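Side-chain contacts in 30S ribosomal protein S8 (Aquifex aeolicus, PDB 3RF2), which probably binds directly to the central domain of 16S rRNA and helps coordinate assembly of the platform of the 30S ribosomal subunit: residues G54-Y57 and E58-K62; D5-A8 and D9-A13; T150-E153 and A154-R158. All coordinates share one frame; numbering follows the deposited sequence.

Contact 1: residues G54-Y57 and E58-K62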
ATOM      1  N   GLY A  54      12.399 -11.813  10.516  1.00 78.99           N
ATOM      2  CA  GLY A  54      13.653 -12.100  11.196  1.00 76.51           C
ATOM      3  C   GLY A  54      14.023 -11.169  12.337  1.00 74.80           C
ATOM      4  O   GLY A  54      13.197 -10.881  13.209  1.00 57.69           O
ATOM      5  N   GLU A  55      15.274 -10.705  12.331  1.00 72.00           N
ATOM      6  CA  GLU A  55      15.793  -9.808  13.362  1.00 70.53           C
ATOM      7  C   GLU A  55      15.050  -8.475  13.366  1.00 68.31           C
ATOM      8  O   GLU A  55      14.925  -7.823  14.407  1.00 65.71           O
ATOM      9  CB  GLU A  55      17.294  -9.553  13.147  1.00 75.00           C
ATOM     10  CG  GLU A  55      18.184 -10.789  13.281  1.00 76.89           C
ATOM     11  CD  GLU A  55      18.368 -11.224  14.728  1.00 76.98           C
ATOM     12  OE1 GLU A  55      18.429 -10.341  15.606  1.00 78.60           O
ATOM     13  OE2 GLU A  55      18.447 -12.442  14.993  1.00 75.03           O
ATOM     14  N   LYS A  56      14.569  -8.068  12.191  1.00 66.62           N
ATOM     15  CA  LYS A  56      13.854  -6.797  12.057  1.00 62.64           C
ATOM     16  C   LYS A  56      12.546  -6.758  12.833  1.00 60.39           C
ATOM     17  O   LYS A  56      12.200  -5.735  13.415  1.00 59.98           O
ATOM     18  CB  LYS A  56      13.619  -6.443  10.586  1.00 62.71           C
ATOM     19  CG  LYS A  56      14.250  -5.116  10.140  1.00 67.05           C
ATOM     20  CD  LYS A  56      13.686  -3.902  10.894  1.00 70.88           C
ATOM     21  CE  LYS A  56      13.948  -2.594  10.121  1.00 71.66           C
ATOM     22  NZ  LYS A  56      13.375  -1.369  10.768  1.00 70.49           N
ATOM     23  N   TYR A  57      11.818  -7.869  12.856  1.00 57.36           N
ATOM     24  CA  TYR A  57      10.579  -7.900  13.620  1.00 58.05           C
ATOM     25  C   TYR A  57      10.836  -7.713  15.104  1.00 62.09           C
ATOM     26  O   TYR A  57      10.149  -6.924  15.751  1.00 65.19           O
ATOM     27  CB  TYR A  57       9.769  -9.177  13.380  1.00 58.13           C
ATOM     28  CG  TYR A  57       8.580  -9.280  14.310  1.00 62.87           C
ATOM     29  CD1 TYR A  57       7.391  -8.624  14.030  1.00 62.37           C
ATOM     30  CD2 TYR A  57       8.658 -10.014  15.484  1.00 62.45           C
ATOM     31  CE1 TYR A  57       6.301  -8.705  14.888  1.00 58.59           C
ATOM     32  CE2 TYR A  57       7.577 -10.102  16.342  1.00 63.21           C
ATOM     33  CZ  TYR A  57       6.404  -9.445  16.039  1.00 61.62           C
ATOM     34  OH  TYR A  57       5.337  -9.537  16.898  1.00 65.10           O
ATOM     35  N   GLU A  58      11.825  -8.441  15.632  1.00 64.34           N
ATOM     36  CA  GLU A  58      12.235  -8.337  17.037  1.00 66.79           C
ATOM     37  C   GLU A  58      12.499  -6.893  17.436  1.00 62.91           C
ATOM     38  O   GLU A  58      11.884  -6.360  18.367  1.00 60.61           O
ATOM     39  CB  GLU A  58      13.530  -9.120  17.279  1.00 72.73           C
ATOM     40  CG  GLU A  58      13.535 -10.549  16.779  1.00 77.16           C
ATOM     41  CD  GLU A  58      12.657 -11.450  17.600  1.00 80.48           C
ATOM     42  OE1 GLU A  58      12.211 -11.017  18.683  1.00 82.21           O
ATOM     43  OE2 GLU A  58      12.411 -12.590  17.161  1.00 82.80           O
ATOM     44  N   GLU A  59      13.454  -6.281  16.741  1.00 63.15           N
ATOM     45  CA  GLU A  59      13.784  -4.883  16.953  1.00 65.71           C
ATOM     46  C   GLU A  59      12.518  -4.072  17.188  1.00 67.22           C
ATOM     47  O   GLU A  59      12.367  -3.431  18.240  1.00 63.31           O
ATOM     48  CB  GLU A  59      14.552  -4.339  15.748  1.00 72.15           C
ATOM     49  CG  GLU A  59      15.884  -5.028  15.486  1.00 80.18           C
ATOM     50  CD  GLU A  59      16.687  -4.365  14.367  1.00 87.22           C
ATOM     51  OE1 GLU A  59      16.277  -3.278  13.882  1.00 86.48           O
ATOM     52  OE2 GLU A  59      17.731  -4.936  13.975  1.00 90.80           O
ATOM     53  N   GLU A  60      11.605  -4.140  16.214  1.00 68.36           N
ATOM     54  CA  GLU A  60      10.391  -3.328  16.195  1.00 67.34           C
ATOM     55  C   GLU A  60       9.516  -3.514  17.417  1.00 57.35           C
ATOM     56  O   GLU A  60       9.095  -2.559  18.065  1.00 57.31           O
ATOM     57  CB  GLU A  60       9.567  -3.667  14.956  1.00 68.63           C
ATOM     58  CG  GLU A  60       8.515  -2.643  14.630  1.00 70.44           C
ATOM     59  CD  GLU A  60       9.118  -1.410  14.008  1.00 73.10           C
ATOM     60  OE1 GLU A  60      10.233  -1.522  13.451  1.00 73.06           O
ATOM     61  OE2 GLU A  60       8.488  -0.334  14.082  1.00 74.39           O
ATOM     62  N   TYR A  61       9.214  -4.764  17.711  1.00 57.47           N
ATOM     63  CA  TYR A  61       8.383  -5.093  18.864  1.00 62.30           C
ATOM     64  C   TYR A  61       8.968  -4.482  20.159  1.00 63.22           C
ATOM     65  O   TYR A  61       8.259  -3.856  20.945  1.00 61.62           O
ATOM     66  CB  TYR A  61       8.249  -6.610  18.977  1.00 62.20           C
ATOM     67  CG  TYR A  61       7.182  -7.054  19.929  1.00 65.51           C
ATOM     68  CD1 TYR A  61       5.898  -7.357  19.475  1.00 69.65           C
ATOM     69  CD2 TYR A  61       7.447  -7.175  21.285  1.00 64.89           C
ATOM     70  CE1 TYR A  61       4.911  -7.766  20.356  1.00 71.47           C
ATOM     71  CE2 TYR A  61       6.466  -7.585  22.175  1.00 66.20           C
ATOM     72  CZ  TYR A  61       5.205  -7.879  21.707  1.00 72.24           C
ATOM     73  OH  TYR A  61       4.236  -8.288  22.595  1.00 77.22           O
ATOM     74  N   LYS A  62      10.268  -4.641  20.369  1.00 67.16           N
ATOM     75  CA  LYS A  62      10.914  -4.051  21.544  1.00 68.31           C
ATOM     76  C   LYS A  62      10.668  -2.549  21.633  1.00 64.11           C
ATOM     77  O   LYS A  62      10.219  -2.044  22.669  1.00 59.25           O
ATOM     78  CB  LYS A  62      12.410  -4.330  21.518  1.00 74.93           C
ATOM     79  CG  LYS A  62      12.740  -5.807  21.450  1.00 80.22           C
ATOM     80  CD  LYS A  62      14.206  -6.065  21.744  1.00 83.64           C
ATOM     81  CE  LYS A  62      15.102  -5.482  20.670  1.00 85.94           C
ATOM     82  NZ  LYS A  62      16.515  -5.846  20.941  1.00 89.27           N
TER

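Contact 2: residues D5-A8 and D9-A13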
ATOM      1  N   ASP A   5     -12.002  -8.135   1.698  1.00 64.28           N
ATOM      2  CA  ASP A   5     -11.041  -7.764   0.656  1.00 60.99           C
ATOM      3  C   ASP A   5      -9.822  -7.133   1.326  1.00 60.21           C
ATOM      4  O   ASP A   5      -9.874  -5.974   1.720  1.00 62.57           O
ATOM      5  CB  ASP A   5     -11.693  -6.762  -0.313  1.00 57.72           C
ATOM      6  CG  ASP A   5     -10.778  -6.354  -1.472  1.00 58.49           C
ATOM      7  OD1 ASP A   5      -9.530  -6.434  -1.350  1.00 56.17           O
ATOM      8  OD2 ASP A   5     -11.323  -5.924  -2.513  1.00 58.13           O
ATOM      9  N   PRO A   6      -8.725  -7.897   1.464  1.00 57.97           N
ATOM     10  CA  PRO A   6      -7.524  -7.416   2.171  1.00 55.06           C
ATOM     11  C   PRO A   6      -6.889  -6.183   1.525  1.00 49.67           C
ATOM     12  O   PRO A   6      -6.543  -5.224   2.219  1.00 49.29           O
ATOM     13  CB  PRO A   6      -6.559  -8.605   2.077  1.00 52.83           C
ATOM     14  CG  PRO A   6      -7.041  -9.395   0.894  1.00 55.79           C
ATOM     15  CD  PRO A   6      -8.543  -9.263   0.946  1.00 56.88           C
ATOM     16  N   ILE A   7      -6.720  -6.216   0.210  1.00 42.17           N
ATOM     17  CA  ILE A   7      -6.140  -5.084  -0.489  1.00 42.54           C
ATOM     18  C   ILE A   7      -6.963  -3.820  -0.251  1.00 46.33           C
ATOM     19  O   ILE A   7      -6.415  -2.741  -0.041  1.00 45.83           O
ATOM     20  CB  ILE A   7      -5.964  -5.387  -1.976  1.00 42.90           C
ATOM     21  CG1 ILE A   7      -4.846  -6.417  -2.148  1.00 42.99           C
ATOM     22  CG2 ILE A   7      -5.635  -4.125  -2.753  1.00 38.48           C
ATOM     23  CD1 ILE A   7      -5.224  -7.548  -3.035  1.00 47.36           C
ATOM     24  N   ALA A   8      -8.284  -3.963  -0.234  1.00 49.25           N
ATOM     25  CA  ALA A   8      -9.157  -2.828   0.045  1.00 49.04           C
ATOM     26  C   ALA A   8      -8.999  -2.341   1.487  1.00 49.95           C
ATOM     27  O   ALA A   8      -9.050  -1.148   1.758  1.00 50.99           O
ATOM     28  CB  ALA A   8     -10.618  -3.185  -0.251  1.00 48.84           C
ATOM     29  N   ASP A   9      -8.811  -3.267   2.417  1.00 49.63           N
ATOM     30  CA  ASP A   9      -8.713  -2.892   3.825  1.00 49.86           C
ATOM     31  C   ASP A   9      -7.386  -2.170   4.136  1.00 47.66           C
ATOM     32  O   ASP A   9      -7.318  -1.319   5.024  1.00 51.77           O
ATOM     33  CB  ASP A   9      -8.946  -4.115   4.719  1.00 54.97           C
ATOM     34  CG  ASP A   9     -10.349  -4.715   4.539  1.00 65.63           C
ATOM     35  OD1 ASP A   9     -11.333  -3.944   4.442  1.00 67.03           O
ATOM     36  OD2 ASP A   9     -10.467  -5.959   4.481  1.00 70.05           O
ATOM     37  N   MET A  10      -6.347  -2.503   3.380  1.00 40.14           N
ATOM     38  CA  MET A  10      -5.084  -1.776   3.430  1.00 42.00           C
ATOM     39  C   MET A  10      -5.248  -0.323   2.972  1.00 44.69           C
ATOM     40  O   MET A  10      -4.644   0.591   3.547  1.00 47.01           O
ATOM     41  CB  MET A  10      -4.029  -2.480   2.562  1.00 40.41           C
ATOM     42  CG  MET A  10      -2.636  -1.868   2.630  1.00 41.02           C
ATOM     43  SD  MET A  10      -1.405  -2.693   1.586  1.00 43.94           S
ATOM     44  CE  MET A  10      -1.662  -1.870   0.008  1.00 39.21           C
ATOM     45  N   PHE A  11      -6.045  -0.107   1.925  1.00 41.46           N
ATOM     46  CA  PHE A  11      -6.197   1.243   1.390  1.00 38.59           C
ATOM     47  C   PHE A  11      -6.826   2.117   2.461  1.00 38.83           C
ATOM     48  O   PHE A  11      -6.391   3.252   2.681  1.00 34.28           O
ATOM     49  CB  PHE A  11      -7.036   1.255   0.118  1.00 39.06           C
ATOM     50  CG  PHE A  11      -6.340   0.663  -1.070  1.00 39.89           C
ATOM     51  CD1 PHE A  11      -4.966   0.488  -1.066  1.00 40.55           C
ATOM     52  CD2 PHE A  11      -7.064   0.274  -2.193  1.00 40.04           C
ATOM     53  CE1 PHE A  11      -4.313  -0.061  -2.163  1.00 38.67           C
ATOM     54  CE2 PHE A  11      -6.426  -0.275  -3.290  1.00 37.30           C
ATOM     55  CZ  PHE A  11      -5.046  -0.447  -3.272  1.00 36.73           C
ATOM     56  N   SER A  12      -7.832   1.563   3.134  1.00 42.11           N
ATOM     57  CA  SER A  12      -8.521   2.231   4.241  1.00 45.92           C
ATOM     58  C   SER A  12      -7.581   2.630   5.376  1.00 47.04           C
ATOM     59  O   SER A  12      -7.531   3.798   5.762  1.00 49.45           O
ATOM     60  CB  SER A  12      -9.640   1.345   4.799  1.00 44.08           C
ATOM     61  OG  SER A  12     -10.852   1.592   4.102  1.00 47.81           O
ATOM     62  N   ALA A  13      -6.869   1.650   5.927  1.00 45.91           N
ATOM     63  CA  ALA A  13      -5.850   1.916   6.940  1.00 45.36           C
ATOM     64  C   ALA A  13      -4.908   3.055   6.503  1.00 43.69           C
ATOM     65  O   ALA A  13      -4.651   4.009   7.252  1.00 40.83           O
ATOM     66  CB  ALA A  13      -5.050   0.646   7.224  1.00 42.64           C
TER

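Contact 3: residues T150-E153 and A154-R158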
ATOM      1  N   THR A 150       2.234   0.208 -13.131  1.00 28.12           N
ATOM      2  CA  THR A 150       1.352   1.324 -13.424  1.00 29.59           C
ATOM      3  C   THR A 150       0.695   1.152 -14.772  1.00 29.95           C
ATOM      4  O   THR A 150       1.066   0.277 -15.560  1.00 28.11           O
ATOM      5  CB  THR A 150       2.071   2.686 -13.377  1.00 29.12           C
ATOM      6  OG1 THR A 150       3.085   2.736 -14.384  1.00 29.61           O
ATOM      7  CG2 THR A 150       2.710   2.898 -12.028  1.00 24.62           C
ATOM      8  N   ASP A 151      -0.312   1.977 -15.022  1.00 28.78           N
ATOM      9  CA  ASP A 151      -0.952   1.980 -16.318  1.00 25.29           C
ATOM     10  C   ASP A 151       0.077   2.412 -17.346  1.00 29.41           C
ATOM     11  O   ASP A 151       0.193   1.814 -18.406  1.00 30.53           O
ATOM     12  CB  ASP A 151      -2.180   2.896 -16.334  1.00 25.50           C
ATOM     13  CG  ASP A 151      -1.860   4.306 -15.832  1.00 30.23           C
ATOM     14  OD1 ASP A 151      -1.466   4.448 -14.658  1.00 28.47           O
ATOM     15  OD2 ASP A 151      -2.004   5.261 -16.611  1.00 29.16           O
ATOM     16  N   HIS A 152       0.855   3.432 -17.013  1.00 35.06           N
ATOM     17  CA  HIS A 152       1.897   3.896 -17.917  1.00 37.12           C
ATOM     18  C   HIS A 152       2.807   2.750 -18.350  1.00 40.71           C
ATOM     19  O   HIS A 152       3.123   2.605 -19.532  1.00 41.76           O
ATOM     20  CB  HIS A 152       2.710   5.033 -17.286  1.00 37.59           C
ATOM     21  CG  HIS A 152       3.815   5.537 -18.160  1.00 47.87           C
ATOM     22  ND1 HIS A 152       5.076   4.973 -18.173  1.00 52.96           N
ATOM     23  CD2 HIS A 152       3.852   6.545 -19.068  1.00 49.37           C
ATOM     24  CE1 HIS A 152       5.837   5.611 -19.043  1.00 53.12           C
ATOM     25  NE2 HIS A 152       5.115   6.571 -19.601  1.00 51.09           N
ATOM     26  N   GLU A 153       3.226   1.923 -17.404  1.00 43.97           N
ATOM     27  CA  GLU A 153       4.126   0.825 -17.745  1.00 44.35           C
ATOM     28  C   GLU A 153       3.406  -0.275 -18.520  1.00 40.35           C
ATOM     29  O   GLU A 153       3.946  -0.813 -19.487  1.00 40.70           O
ATOM     30  CB  GLU A 153       4.817   0.278 -16.495  1.00 50.89           C
ATOM     31  CG  GLU A 153       5.755   1.295 -15.863  1.00 56.22           C
ATOM     32  CD  GLU A 153       6.219   0.909 -14.472  1.00 63.78           C
ATOM     33  OE1 GLU A 153       5.453   0.241 -13.731  1.00 61.73           O
ATOM     34  OE2 GLU A 153       7.360   1.285 -14.120  1.00 69.49           O
ATOM     35  N   ALA A 154       2.186  -0.604 -18.105  1.00 37.23           N
ATOM     36  CA  ALA A 154       1.403  -1.597 -18.832  1.00 37.97           C
ATOM     37  C   ALA A 154       1.292  -1.184 -20.296  1.00 39.34           C
ATOM     38  O   ALA A 154       1.498  -2.004 -21.189  1.00 44.22           O
ATOM     39  CB  ALA A 154       0.022  -1.768 -18.212  1.00 35.10           C
ATOM     40  N   ARG A 155       0.984   0.088 -20.543  1.00 36.66           N
ATOM     41  CA  ARG A 155       0.893   0.582 -21.917  1.00 38.46           C
ATOM     42  C   ARG A 155       2.220   0.413 -22.646  1.00 46.90           C
ATOM     43  O   ARG A 155       2.267  -0.122 -23.757  1.00 49.29           O
ATOM     44  CB  ARG A 155       0.442   2.049 -21.973  1.00 37.29           C
ATOM     45  CG  ARG A 155      -1.075   2.241 -21.977  1.00 35.77           C
ATOM     46  CD  ARG A 155      -1.450   3.711 -22.066  1.00 37.74           C
ATOM     47  NE  ARG A 155      -2.547   4.016 -21.162  1.00 39.51           N
ATOM     48  CZ  ARG A 155      -2.400   4.582 -19.968  1.00 40.62           C
ATOM     49  NH1 ARG A 155      -1.192   4.934 -19.531  1.00 39.76           N
ATOM     50  NH2 ARG A 155      -3.468   4.802 -19.212  1.00 38.70           N
ATOM     51  N   ARG A 156       3.299   0.868 -22.015  1.00 50.77           N
ATOM     52  CA  ARG A 156       4.620   0.796 -22.624  1.00 52.05           C
ATOM     53  C   ARG A 156       4.939  -0.643 -22.988  1.00 53.84           C
ATOM     54  O   ARG A 156       5.514  -0.917 -24.041  1.00 54.91           O
ATOM     55  CB  ARG A 156       5.686   1.356 -21.679  1.00 55.51           C
ATOM     56  CG  ARG A 156       7.089   1.389 -22.281  1.00 59.65           C
ATOM     57  CD  ARG A 156       8.143   1.881 -21.289  1.00 60.28           C
ATOM     58  NE  ARG A 156       8.660   0.816 -20.434  1.00 62.74           N
ATOM     59  CZ  ARG A 156       8.443   0.728 -19.124  1.00 64.40           C
ATOM     60  NH1 ARG A 156       7.712   1.648 -18.503  1.00 63.03           N
ATOM     61  NH2 ARG A 156       8.965  -0.280 -18.434  1.00 66.00           N
ATOM     62  N   MET A 157       4.553  -1.563 -22.111  1.00 55.47           N
ATOM     63  CA  MET A 157       4.810  -2.981 -22.319  1.00 59.49           C
ATOM     64  C   MET A 157       3.741  -3.644 -23.195  1.00 64.54           C
ATOM     65  O   MET A 157       3.745  -4.863 -23.385  1.00 67.00           O
ATOM     66  CB  MET A 157       4.910  -3.702 -20.976  1.00 58.09           C
ATOM     67  CG  MET A 157       6.109  -3.275 -20.140  1.00 58.04           C
ATOM     68  SD  MET A 157       6.387  -4.349 -18.709  1.00 67.25           S
ATOM     69  CE  MET A 157       6.391  -5.970 -19.470  1.00 62.76           C
ATOM     70  N   ARG A 158       2.830  -2.837 -23.732  1.00 64.91           N
ATOM     71  CA  ARG A 158       1.750  -3.364 -24.554  1.00 65.61           C
ATOM     72  C   ARG A 158       1.054  -4.524 -23.849  1.00 61.82           C
ATOM     73  O   ARG A 158       0.944  -5.620 -24.393  1.00 59.51           O
ATOM     74  CB  ARG A 158       2.278  -3.811 -25.918  1.00 69.85           C
ATOM     75  CG  ARG A 158       2.289  -2.715 -26.979  1.00 72.69           C
ATOM     76  CD  ARG A 158       3.670  -2.556 -27.599  1.00 75.41           C
ATOM     77  NE  ARG A 158       4.255  -3.846 -27.951  1.00 76.99           N
ATOM     78  CZ  ARG A 158       5.556  -4.118 -27.894  1.00 76.26           C
ATOM     79  NH1 ARG A 158       6.418  -3.192 -27.495  1.00 75.41           N
ATOM     80  NH2 ARG A 158       5.996  -5.322 -28.232  1.00 76.46           N
TER

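Contact 1: residues G54-Y57 and E58-K62
The carbonyl oxygen of G54 lies against the aliphatic part of E58, with O of G54 3.6 Å from CG of E58. One residue on, E55 shows how helix bonding and side-chain packing can share an acceptor. Its O takes a nearly straight bond from the backbone N of E59 (174°), and CG of E59 also brushes O of E55 at 3.1 Å. K56 repeats the backbone bond to E60, while its side chain leans across both E59 and E60. CD of K56 passes 4.0 Å from OE1 of E59, and NZ of K56 stops 4.1 Å from OE1 of E60, too far for a salt bridge. Y57 carries most of the apolar contact. Its CG, anti to the backbone N (chi1 173°), carries the ring out beside that of Y61, and both point the same way. OH of Y57 comes 3.4 Å from CD1 of Y61.

Each tyrosine hydroxyl is hydrogen-bonded to helix 77-85, Y57 to the carbonyl oxygen of L83 and Y61 to the carboxylate of E84, which ties the early part of helix 54-69 to its partner within the segment 59-93 absent from other S8 sequences. Facing the three-stranded sheet, K56 forms its salt bridge with E50 on strand 46-51, and E60 pairs with K95 on strand 93-98.

Contact 2: residues D5-A8 and D9-A13
The carbonyl oxygen of A8 is gripped by two backbone N-H groups of the next turn: S12 N lies 3.3 Å from O of A8, with an N-H...O angle of 164°, and F11 N makes a weak, strongly bent bond. F11 N is in fact shared, for it also gives a weak bond to O of I7. That second carbonyl sits over one face of the phenyl ring: O of I7 lies 3.5 Å above the centre of the F11 ring. With CG anti to the carbonyl carbon (chi1 -71°), the phenyl turns back along the helix, where it lies beside I7, and CZ of F11 meets CG2 of I7 at 3.8 Å.

The helix, 6-19, begins just before, and D5 is its N-cap. OD1 of D5 accepts from the backbone N of A8 at 3.0 Å, the hydrogen arriving from above the carboxylate plane rather than within it, while OD2 forms a salt bridge with K115. The main-chain O of the same aspartate receives D9 N in its carbonyl plane. The carboxylate of D9 is modelled close to that oxygen as well, a placing that is doubtful because both atoms are acceptors. M10 N bonds to O of P6 at 3.0 Å.

I7 packs on L32 and I36 of helix 31-43 and on I164 of the five-stranded sheet, where F11 meets A165 and I113. The P6 side chain comes within about 3 Å (nearest atoms) of a sulfate that probably derives from the crystallisation liquor.

Contact 3: residues T150-E153 and A154-R158
D151 and R155 run side by side on the short helix 151-156, which a capping box opens and a Schellman motif closes. Their carboxylate and guanidinium planes stand 86° apart, almost perpendicular, and both terminal nitrogens converge in a salt bridge on a single oxygen: NH1 and NH2 of R155 each lie 3.0 Å from OD2 of D151. NH2 meets the anti lone pair of OD2, whereas NH1 approaches on the same anti side but out of the carboxylate plane. The aspartate's chi1 of 53° puts CG between the backbone N and the carbonyl carbon; OD1 accepts from the backbone N of A140 on strand 139-144. R155 is held further by the carbonyl oxygen of M130, through NH2, and by a cation-pi contact with Y132. Were R155 shortened to an alanine, OD2 of D151 is likely to lose both of these donors, and the M130 carbonyl and the Y132 ring the guanidinium they share.

E153 and R156 are also aligned, with planes 78° apart, yet here charge plays a lesser part. NH1 of R156 presents the guanidinium edge to the aliphatic stem of the glutamate, 3.3 Å from CG of E153, and OE2 of E153 pairs instead with K42 of helix 31-43. The other carboxylate oxygen serves the capping box: T150 N reaches OE1 of E153 at 3.3 Å, and in return the backbone N of E153 bonds to OG1 of T150 at 3.1 Å.

How the contacts relate
All three are local contacts along helices, and contact 3 takes in a whole short helix; they are spread through the protein without touching. Contact 2 is the nearest to the middle of the chain, its centre about 24 Å from the centre of each of the others; contacts 1 and 3 lie on opposite sides of the chain's centre, their own centres about 37 Å apart. Helix 31-43 links two of them: contact 2 packs against its beginning and contact 3 against its end, although their nearest atoms remain about 12 Å apart. Contact 1 instead adjoins the three-stranded sheet and reaches into the segment particular to this S8. The sulfate lies beside contact 2.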